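Local coordinates for aminotransferase, class V family protein (Trichomonas vaginalis, PDB 5F8V) that probably catalyses the pyridoxal-phosphate-dependent exchange of an amino group between O-phospho-L-serine and 2-oxoglutarate, the second step of serine biosynthesis from 3-phosphoglycerate, at residues 57-62 / 256-261; 63-68 / 211-216; 204-209 / 251-256. All coordinates share one frame; numbering follows the deposited sequence.

Contact 1. Residues 57-62 / 256-261; sequences ERLRTL and HIFKWI
Phe258 projects from helix 256-261 toward helix 57-62 and meets Leu59 and Leu62 there, which makes it the centre of the packed part. Leu59 CD1 stands over one face of the ring in a CH-pi contact, 4.2 Å from the ring centroid and 23° off the normal, displaced toward the rim atoms CZ and CE1. Leu62 crosses Phe258 at about a right angle, with Leu62 CD1 lying 3.7 Å from Phe258 CB. Its other methyl, Leu62 CD2, goes to Ile261 CG2 at 3.7 Å, so the forked end of one leucine serves two residues a helical turn apart.

The solvent side is built differently. Arg58 CG is anti to the backbone N, and Arg58 CD comes within 3.6 Å of Phe258 CB. Beyond it the chain bends at chi3 (-55°), and Lys259 CG sits over one face of the guanidinium, 3.4 Å from Arg58 NE. The two like charges stay apart, Arg58 NH2 being 4.8 Å from Lys259 NZ. Three acceptors hold the guanidinium: salt bridges to Glu54 and Glu262, and a hydrogen bond from NE to Asn255 OD1; they would be expected to offset the nearby lysine.

The segment axes approach to 9.9 Å and run roughly parallel, 31° apart, with Leu59 and Phe258 nearest in register. Beneath this pair lie Leu183, Ile71 and Phe73, the last two on strand 69-75, while helix 18-26 packs against Ile257 and Trp260. Helices 46-63 and 248-263 thus lie side by side over one face of the mixed sheet, at its outermost strand 69-75.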
loop_
_atom_site.group_PDB
_atom_site.type_symbol
_atom_site.label_atom_id
_atom_site.label_comp_id
_atom_site.label_asym_id
_atom_site.label_seq_id
_atom_site.Cartn_x
_atom_site.Cartn_y
_atom_site.Cartn_z
ATOM N N GLU A 57 10.425 -15.825 -5.906
ATOM C CA GLU A 57 11.555 -16.657 -6.328
ATOM C C GLU A 57 12.641 -15.827 -7.010
ATOM O O GLU A 57 13.825 -16.004 -6.736
ATOM C CB GLU A 57 11.076 -17.785 -7.271
ATOM C CG GLU A 57 10.396 -18.951 -6.553
ATOM C CD GLU A 57 9.568 -19.848 -7.472
ATOM O OE1 GLU A 57 9.682 -19.753 -8.716
ATOM O OE2 GLU A 57 8.782 -20.658 -6.950
ATOM N N ARG A 58 12.240 -14.917 -7.890
ATOM C CA ARG A 58 13.206 -14.103 -8.632
ATOM C C ARG A 58 14.026 -13.234 -7.665
ATOM O O ARG A 58 15.244 -13.124 -7.798
ATOM C CB ARG A 58 12.514 -13.248 -9.697
ATOM C CG ARG A 58 13.470 -12.660 -10.717
ATOM C CD ARG A 58 12.761 -11.919 -11.838
ATOM N NE ARG A 58 11.744 -12.700 -12.547
ATOM C CZ ARG A 58 11.951 -13.562 -13.549
ATOM N NH1 ARG A 58 13.166 -13.819 -14.033
ATOM N NH2 ARG A 58 10.900 -14.168 -14.103
ATOM N N LEU A 59 13.356 -12.645 -6.685
ATOM C CA LEU A 59 14.039 -11.862 -5.667
ATOM C C LEU A 59 14.980 -12.745 -4.860
ATOM O O LEU A 59 16.083 -12.313 -4.516
ATOM C CB LEU A 59 13.035 -11.182 -4.741
ATOM C CG LEU A 59 13.595 -10.278 -3.640
ATOM C CD1 LEU A 59 14.414 -9.136 -4.231
ATOM C CD2 LEU A 59 12.457 -9.736 -2.784
ATOM N N ARG A 60 14.539 -13.967 -4.550
ATOM C CA ARG A 60 15.397 -14.918 -3.848
ATOM C C ARG A 60 16.655 -15.221 -4.650
ATOM O O ARG A 60 17.740 -15.267 -4.078
ATOM C CB ARG A 60 14.648 -16.220 -3.484
ATOM C CG ARG A 60 15.508 -17.217 -2.716
ATOM C CD ARG A 60 14.762 -18.483 -2.316
ATOM N NE ARG A 60 13.605 -18.236 -1.465
ATOM C CZ ARG A 60 13.645 -17.890 -0.178
ATOM N NH1 ARG A 60 14.795 -17.720 0.470
ATOM N NH2 ARG A 60 12.509 -17.710 0.480
ATOM N N THR A 61 16.506 -15.408 -5.965
ATOM C CA THR A 61 17.636 -15.688 -6.853
ATOM C C THR A 61 18.593 -14.495 -6.904
ATOM O O THR A 61 19.783 -14.658 -6.663
ATOM C CB THR A 61 17.169 -16.064 -8.280
ATOM O OG1 THR A 61 16.526 -17.342 -8.248
ATOM C CG2 THR A 61 18.332 -16.137 -9.253
ATOM N N LEU A 62 18.061 -13.313 -7.214
ATOM C CA LEU A 62 18.847 -12.078 -7.272
ATOM C C LEU A 62 19.733 -11.879 -6.051
ATOM O O LEU A 62 20.918 -11.604 -6.179
ATOM C CB LEU A 62 17.929 -10.853 -7.375
ATOM C CG LEU A 62 17.488 -10.366 -8.748
ATOM C CD1 LEU A 62 16.536 -9.196 -8.542
ATOM C CD2 LEU A 62 18.689 -9.956 -9.593
ATOM N N HIS A 256 9.082 -6.869 -12.832
ATOM C CA HIS A 256 9.646 -6.352 -14.079
ATOM C C HIS A 256 11.039 -5.758 -13.860
ATOM O O HIS A 256 11.947 -6.012 -14.645
ATOM C CB HIS A 256 8.716 -5.331 -14.743
ATOM C CG HIS A 256 7.763 -5.933 -15.723
ATOM N ND1 HIS A 256 8.188 -6.610 -16.846
ATOM C CD2 HIS A 256 6.409 -5.935 -15.772
ATOM C CE1 HIS A 256 7.136 -7.022 -17.533
ATOM N NE2 HIS A 256 6.045 -6.621 -16.905
ATOM N N ILE A 257 11.198 -4.991 -12.785
ATOM C CA ILE A 257 12.496 -4.447 -12.405
ATOM C C ILE A 257 13.477 -5.556 -12.003
ATOM O O ILE A 257 14.640 -5.486 -12.378
ATOM C CB ILE A 257 12.395 -3.373 -11.288
ATOM C CG1 ILE A 257 11.633 -2.145 -11.803
ATOM C CG2 ILE A 257 13.794 -2.942 -10.829
ATOM C CD1 ILE A 257 11.154 -1.211 -10.713
ATOM N N PHE A 258 13.026 -6.577 -11.278
ATOM C CA PHE A 258 13.914 -7.703 -10.926
ATOM C C PHE A 258 14.505 -8.349 -12.193
ATOM O O PHE A 258 15.711 -8.587 -12.277
ATOM C CB PHE A 258 13.199 -8.768 -10.077
ATOM C CG PHE A 258 12.658 -8.271 -8.748
ATOM C CD1 PHE A 258 13.140 -7.114 -8.122
ATOM C CD2 PHE A 258 11.662 -8.993 -8.105
ATOM C CE1 PHE A 258 12.611 -6.691 -6.904
ATOM C CE2 PHE A 258 11.138 -8.573 -6.891
ATOM C CZ PHE A 258 11.608 -7.418 -6.293
ATOM N N LYS A 259 13.650 -8.587 -13.180
ATOM C CA LYS A 259 14.089 -9.119 -14.472
ATOM C C LYS A 259 15.105 -8.168 -15.106
ATOM O O LYS A 259 16.162 -8.589 -15.558
ATOM C CB LYS A 259 12.909 -9.297 -15.433
ATOM C CG LYS A 259 11.852 -10.306 -15.012
ATOM C CD LYS A 259 10.581 -10.109 -15.832
ATOM C CE LYS A 259 9.473 -11.040 -15.394
ATOM N NZ LYS A 259 8.159 -10.679 -15.998
ATOM N N TRP A 260 14.784 -6.880 -15.129
ATOM C CA TRP A 260 15.707 -5.892 -15.685
ATOM C C TRP A 260 17.084 -5.925 -15.006
ATOM O O TRP A 260 18.093 -5.839 -15.690
ATOM C CB TRP A 260 15.102 -4.488 -15.652
ATOM C CG TRP A 260 16.037 -3.421 -16.086
ATOM C CD1 TRP A 260 16.270 -2.990 -17.365
ATOM C CD2 TRP A 260 16.859 -2.628 -15.241
ATOM N NE1 TRP A 260 17.195 -1.976 -17.359
ATOM C CE2 TRP A 260 17.570 -1.732 -16.066
ATOM C CE3 TRP A 260 17.071 -2.589 -13.860
ATOM C CZ2 TRP A 260 18.483 -0.814 -15.556
ATOM C CZ3 TRP A 260 17.986 -1.660 -13.348
ATOM C CH2 TRP A 260 18.672 -0.790 -14.195
ATOM N N ILE A 261 17.117 -6.069 -13.685
ATOM C CA ILE A 261 18.377 -6.187 -12.947
ATOM C C ILE A 261 19.147 -7.441 -13.369
ATOM O O ILE A 261 20.365 -7.388 -13.536
ATOM C CB ILE A 261 18.164 -6.209 -11.414
ATOM C CG1 ILE A 261 17.618 -4.862 -10.923
ATOM C CG2 ILE A 261 19.473 -6.515 -10.684
ATOM C CD1 ILE A 261 17.136 -4.872 -9.488
#

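Contact 2. Residues 63-68 / 211-216; sequences LQVPEN and VVIIRK
The side-chain amide of Asn68 and the guanidinium of Arg215 lie almost in parallel planes, 6° apart, on side chains that run side by side and point the same way. Their touch is made by the aliphatic part of the arginine: Asn68 ND2 is 3.9 Å from Arg215 CG. The guanidinium itself is engaged by Asp217, through a salt bridge from NH1.

Two backbone carbonyls accept the polar join, one from the amide and one from the side chain of Lys216. Lys216 N donates to Asn68 O at 2.8 Å with an N-H...O angle of 162°, and Arg215 CA adds a CA-H...O contact to the same oxygen. Lys216 then reaches back with an extended chain, and its NZ donates to Glu67 O at 3.0 Å, approaching nearly in line with the carbonyl bond (173°).

Farther back, the contact turns apolar. Leu63 CD1 meets Ile213 CD1 at 3.9 Å, and Val65 CG1 faces Ile213 CG2 tip to tip at 4.1 Å. Gln64, with positive phi, is the C-prime residue of the Schellman motif that ends helix 46-63 and turns the chain here.

The chemistry therefore divides into a buried hydrocarbon end and an exposed polar end, where one lysine fixes two successive carbonyls just before strand 69-75 begins.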
loop_
_atom_site.group_PDB
_atom_site.type_symbol
_atom_site.label_atom_id
_atom_site.label_comp_id
_atom_site.label_asym_id
_atom_site.label_seq_id
_atom_site.Cartn_x
_atom_site.Cartn_y
_atom_site.Cartn_z
ATOM N N LEU A 63 19.138 -12.018 -4.873
ATOM C CA LEU A 63 19.854 -11.817 -3.605
ATOM C C LEU A 63 20.534 -13.059 -3.036
ATOM O O LEU A 63 21.325 -12.935 -2.111
ATOM C CB LEU A 63 18.895 -11.279 -2.547
ATOM C CG LEU A 63 18.646 -9.778 -2.512
ATOM C CD1 LEU A 63 17.394 -9.516 -1.686
ATOM C CD2 LEU A 63 19.840 -9.038 -1.931
ATOM N N GLN A 64 20.221 -14.239 -3.570
ATOM C CA GLN A 64 20.615 -15.514 -2.960
ATOM C C GLN A 64 20.214 -15.526 -1.492
ATOM O O GLN A 64 21.029 -15.778 -0.605
ATOM C CB GLN A 64 22.114 -15.798 -3.158
ATOM C CG GLN A 64 22.511 -16.013 -4.612
ATOM C CD GLN A 64 21.914 -17.286 -5.193
ATOM O OE1 GLN A 64 22.466 -18.377 -5.015
ATOM N NE2 GLN A 64 20.781 -17.156 -5.892
ATOM N N VAL A 65 18.937 -15.239 -1.253
ATOM C CA VAL A 65 18.390 -15.266 0.087
ATOM C C VAL A 65 18.383 -16.738 0.531
ATOM O O VAL A 65 17.759 -17.559 -0.126
ATOM C CB VAL A 65 16.952 -14.693 0.160
ATOM C CG1 VAL A 65 16.451 -14.725 1.594
ATOM C CG2 VAL A 65 16.885 -13.270 -0.412
ATOM N N PRO A 66 19.073 -17.071 1.640
ATOM C CA PRO A 66 19.051 -18.475 2.091
ATOM C C PRO A 66 17.662 -18.962 2.535
ATOM O O PRO A 66 16.796 -18.157 2.885
ATOM C CB PRO A 66 20.042 -18.491 3.263
ATOM C CG PRO A 66 20.816 -17.214 3.174
ATOM C CD PRO A 66 19.897 -16.229 2.528
ATOM N N GLU A 67 17.470 -20.279 2.529
ATOM C CA GLU A 67 16.150 -20.873 2.759
ATOM C C GLU A 67 15.638 -20.781 4.205
ATOM O O GLU A 67 14.463 -21.051 4.451
ATOM C CB GLU A 67 16.112 -22.339 2.288
ATOM C CG GLU A 67 16.481 -22.565 0.821
ATOM C CD GLU A 67 15.548 -21.894 -0.185
ATOM O OE1 GLU A 67 15.978 -21.721 -1.347
ATOM O OE2 GLU A 67 14.392 -21.552 0.154
ATOM N N ASN A 68 16.484 -20.389 5.155
ATOM C CA ASN A 68 16.001 -20.046 6.514
ATOM C C ASN A 68 15.388 -18.629 6.638
ATOM O O ASN A 68 15.099 -18.182 7.750
ATOM C CB ASN A 68 17.099 -20.258 7.574
ATOM C CG ASN A 68 18.318 -19.381 7.349
ATOM O OD1 ASN A 68 18.709 -19.148 6.214
ATOM N ND2 ASN A 68 18.946 -18.931 8.428
ATOM N N VAL A 211 9.159 -4.674 0.747
ATOM C CA VAL A 211 9.667 -6.027 0.916
ATOM C C VAL A 211 10.138 -6.173 2.354
ATOM O O VAL A 211 10.837 -5.299 2.870
ATOM C CB VAL A 211 10.825 -6.320 -0.069
ATOM C CG1 VAL A 211 11.693 -7.485 0.392
ATOM C CG2 VAL A 211 10.258 -6.580 -1.456
ATOM N N VAL A 212 9.752 -7.281 2.995
ATOM C CA VAL A 212 10.277 -7.640 4.308
ATOM C C VAL A 212 10.854 -9.053 4.205
ATOM O O VAL A 212 10.169 -9.983 3.770
ATOM C CB VAL A 212 9.200 -7.562 5.415
ATOM C CG1 VAL A 212 9.848 -7.599 6.790
ATOM C CG2 VAL A 212 8.362 -6.296 5.277
ATOM N N ILE A 213 12.122 -9.194 4.580
ATOM C CA ILE A 213 12.827 -10.473 4.559
ATOM C C ILE A 213 13.166 -10.818 5.995
ATOM O O ILE A 213 13.864 -10.046 6.657
ATOM C CB ILE A 213 14.105 -10.390 3.698
ATOM C CG1 ILE A 213 13.722 -10.172 2.228
ATOM C CG2 ILE A 213 14.958 -11.649 3.863
ATOM C CD1 ILE A 213 14.891 -9.916 1.296
ATOM N N ILE A 214 12.683 -11.972 6.473
ATOM C CA ILE A 214 12.736 -12.320 7.907
ATOM C C ILE A 214 13.345 -13.700 8.141
ATOM O O ILE A 214 12.928 -14.675 7.511
ATOM C CB ILE A 214 11.325 -12.317 8.548
ATOM C CG1 ILE A 214 10.584 -11.012 8.226
ATOM C CG2 ILE A 214 11.421 -12.540 10.066
ATOM C CD1 ILE A 214 9.108 -11.016 8.565
ATOM N N ARG A 215 14.313 -13.779 9.059
ATOM C CA ARG A 215 14.919 -15.062 9.439
ATOM C C ARG A 215 13.870 -15.850 10.245
ATOM O O ARG A 215 13.257 -15.298 11.159
ATOM C CB ARG A 215 16.186 -14.829 10.276
ATOM C CG ARG A 215 17.173 -15.995 10.283
ATOM C CD ARG A 215 17.841 -16.164 11.640
ATOM N NE ARG A 215 18.908 -15.221 11.935
ATOM C CZ ARG A 215 19.277 -14.826 13.156
ATOM N NH1 ARG A 215 18.677 -15.281 14.260
ATOM N NH2 ARG A 215 20.271 -13.951 13.276
ATOM N N LYS A 216 13.669 -17.121 9.901
ATOM C CA LYS A 216 12.522 -17.904 10.420
ATOM C C LYS A 216 12.407 -18.046 11.946
ATOM O O LYS A 216 11.292 -18.001 12.470
ATOM C CB LYS A 216 12.459 -19.291 9.753
ATOM C CG LYS A 216 11.930 -19.233 8.337
ATOM C CD LYS A 216 12.048 -20.559 7.613
ATOM C CE LYS A 216 11.434 -20.450 6.231
ATOM N NZ LYS A 216 11.728 -21.640 5.395
#

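Contact 3. Residues 204-209 / 251-256; sequences FGLAGM and IYFANH
Leu206 and Phe253 cross at about a right angle, with Leu206 CD1 3.8 Å from Phe253 CD1 and equally near CB at the root of the ring. Phe253 CG is anti to the backbone N (chi1 -160°); at the edge of the ring, near its plane, lies Gly205 CA, 4.2 Å from Phe253 CD1. The absence of a side chain on Gly205 matters here: a CB would stand only 3.2 Å from that same Phe253 CD1, and the residue's backbone angles (117/-113°) also disfavour one.

Ala254 is the second focus. Its CB approaches the Phe204 ring at the edge, near the ring plane, 4.1 Å from Phe204 CD2. Met209 bends at chi2 and chi3, and its terminal CE comes to 3.9 Å from Ala254 CB, so the alanine methyl touches both side chains. Phe204 O also receives a CA-H...O contact from Ala254 CA at 3.6 Å. The small side chain is consistent with the close approach of the loop backbone, the CA atoms of Phe204 and Ala254 being 5.2 Å apart.

Every touching residue is buried, and Phe249 of the second subunit packs on Leu206. The loop follows Lys202, the residue that carries pyridoxal phosphate as a Schiff base, and leads into strand 209-215. Such a connection just beyond the cofactor lysine belongs to the large domain of fold-type I aminotransferases, here backed by helix 248-263 near the dimer interface.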
loop_
_atom_site.group_PDB
_atom_site.type_symbol
_atom_site.label_atom_id
_atom_site.label_comp_id
_atom_site.label_asym_id
_atom_site.label_seq_id
_atom_site.Cartn_x
_atom_site.Cartn_y
_atom_site.Cartn_z
ATOM N N PHE A 204 12.903 -0.323 -6.496
ATOM C CA PHE A 204 12.091 -1.329 -7.186
ATOM C C PHE A 204 10.607 -0.973 -7.356
ATOM O O PHE A 204 9.740 -1.852 -7.333
ATOM C CB PHE A 204 12.308 -2.752 -6.595
ATOM C CG PHE A 204 11.989 -2.883 -5.134
ATOM C CD1 PHE A 204 12.851 -2.369 -4.162
ATOM C CD2 PHE A 204 10.839 -3.543 -4.718
ATOM C CE1 PHE A 204 12.550 -2.493 -2.809
ATOM C CE2 PHE A 204 10.538 -3.673 -3.373
ATOM C CZ PHE A 204 11.396 -3.148 -2.418
ATOM N N GLY A 205 10.323 0.314 -7.575
ATOM C CA GLY A 205 9.102 0.730 -8.261
ATOM C C GLY A 205 8.092 1.569 -7.506
ATOM O O GLY A 205 8.357 2.723 -7.189
ATOM N N LEU A 206 6.923 0.993 -7.239
ATOM C CA LEU A 206 5.769 1.774 -6.778
ATOM C C LEU A 206 5.807 2.028 -5.303
ATOM O O LEU A 206 6.078 1.111 -4.529
ATOM C CB LEU A 206 4.452 1.068 -7.088
ATOM C CG LEU A 206 3.818 1.403 -8.430
ATOM C CD1 LEU A 206 4.482 0.643 -9.571
ATOM C CD2 LEU A 206 2.332 1.097 -8.355
ATOM N N ALA A 207 5.486 3.260 -4.916
ATOM C CA ALA A 207 5.212 3.574 -3.521
ATOM C C ALA A 207 3.929 2.876 -3.089
ATOM O O ALA A 207 3.039 2.643 -3.907
ATOM C CB ALA A 207 5.082 5.075 -3.324
ATOM N N GLY A 208 3.852 2.561 -1.803
ATOM C CA GLY A 208 2.719 1.846 -1.216
ATOM C C GLY A 208 3.027 0.406 -0.832
ATOM O O GLY A 208 2.180 -0.249 -0.216
ATOM N N MET A 209 4.226 -0.078 -1.180
ATOM C CA MET A 209 4.614 -1.474 -0.976
ATOM C C MET A 209 6.035 -1.584 -0.429
ATOM O O MET A 209 6.915 -0.805 -0.808
ATOM C CB MET A 209 4.514 -2.250 -2.298
ATOM C CG MET A 209 4.811 -3.748 -2.204
ATOM S SD MET A 209 6.537 -4.203 -2.471
ATOM C CE MET A 209 6.603 -4.098 -4.256
ATOM N N ILE A 251 3.697 -5.411 -7.065
ATOM C CA ILE A 251 4.476 -6.649 -7.068
ATOM C C ILE A 251 4.851 -7.031 -8.494
ATOM O O ILE A 251 6.010 -7.338 -8.768
ATOM C CB ILE A 251 3.713 -7.804 -6.366
ATOM C CG1 ILE A 251 3.557 -7.495 -4.869
ATOM C CG2 ILE A 251 4.442 -9.139 -6.536
ATOM C CD1 ILE A 251 2.358 -8.157 -4.226
ATOM N N TYR A 252 3.858 -7.020 -9.380
ATOM C CA TYR A 252 4.059 -7.191 -10.828
ATOM C C TYR A 252 5.141 -6.246 -11.369
ATOM O O TYR A 252 6.016 -6.664 -12.126
ATOM C CB TYR A 252 2.721 -6.976 -11.578
ATOM C CG TYR A 252 2.818 -6.436 -12.993
ATOM C CD1 TYR A 252 2.932 -7.292 -14.082
ATOM C CD2 TYR A 252 2.767 -5.062 -13.242
ATOM C CE1 TYR A 252 3.004 -6.800 -15.372
ATOM C CE2 TYR A 252 2.852 -4.560 -14.530
ATOM C CZ TYR A 252 2.971 -5.430 -15.592
ATOM O OH TYR A 252 3.048 -4.926 -16.869
ATOM N N PHE A 253 5.064 -4.973 -10.992
ATOM C CA PHE A 253 6.016 -3.987 -11.487
ATOM C C PHE A 253 7.402 -4.173 -10.870
ATOM O O PHE A 253 8.410 -4.036 -11.555
ATOM C CB PHE A 253 5.515 -2.556 -11.295
ATOM C CG PHE A 253 6.211 -1.570 -12.186
ATOM C CD1 PHE A 253 7.243 -0.773 -11.704
ATOM C CD2 PHE A 253 5.873 -1.483 -13.528
ATOM C CE1 PHE A 253 7.891 0.125 -12.539
ATOM C CE2 PHE A 253 6.527 -0.598 -14.369
ATOM C CZ PHE A 253 7.536 0.205 -13.873
ATOM N N ALA A 254 7.445 -4.506 -9.588
ATOM C CA ALA A 254 8.688 -4.893 -8.942
ATOM C C ALA A 254 9.370 -6.032 -9.689
ATOM O O ALA A 254 10.572 -5.973 -9.945
ATOM C CB ALA A 254 8.429 -5.290 -7.497
ATOM N N ASN A 255 8.584 -7.042 -10.063
ATOM C CA ASN A 255 9.082 -8.205 -10.799
ATOM C C ASN A 255 9.694 -7.829 -12.147
ATOM O O ASN A 255 10.712 -8.398 -12.553
ATOM C CB ASN A 255 7.968 -9.248 -10.983
ATOM C CG ASN A 255 8.484 -10.600 -11.455
ATOM O OD1 ASN A 255 9.644 -10.955 -11.245
ATOM N ND2 ASN A 255 7.608 -11.373 -12.077
ATOM N N HIS A 256 9.082 -6.869 -12.832
ATOM C CA HIS A 256 9.646 -6.352 -14.079
ATOM C C HIS A 256 11.039 -5.758 -13.860
ATOM O O HIS A 256 11.947 -6.012 -14.645
ATOM C CB HIS A 256 8.716 -5.331 -14.743
ATOM C CG HIS A 256 7.763 -5.933 -15.723
ATOM N ND1 HIS A 256 8.188 -6.610 -16.846
ATOM C CD2 HIS A 256 6.409 -5.935 -15.772
ATOM C CE1 HIS A 256 7.136 -7.022 -17.533
ATOM N NE2 HIS A 256 6.045 -6.621 -16.905
#

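How the contacts relate
Contacts 1 and 3 share helix 248-263 and His256, and their centres lie about 11 Å apart; contact 2 is about 14 Å from contact 1 and 18 Å from contact 3. Along the chain, contacts 2 and 3 are both nested within the loop closed by contact 1, and they alternate with each other. Helix 46-63 of contact 1 runs directly into the turn of contact 2, while the loop of contact 3 continues into strand 209-215. A probable hydrogen bond from Arg60 NH1 to Val65 O joins contacts 1 and 2; Phe204 packs against Ile257 of contact 1 and Val211 of contact 2. Together the three contacts join helices 46-63 and 248-263 to one face of the mixed sheet, next to the cofactor-lysine loop.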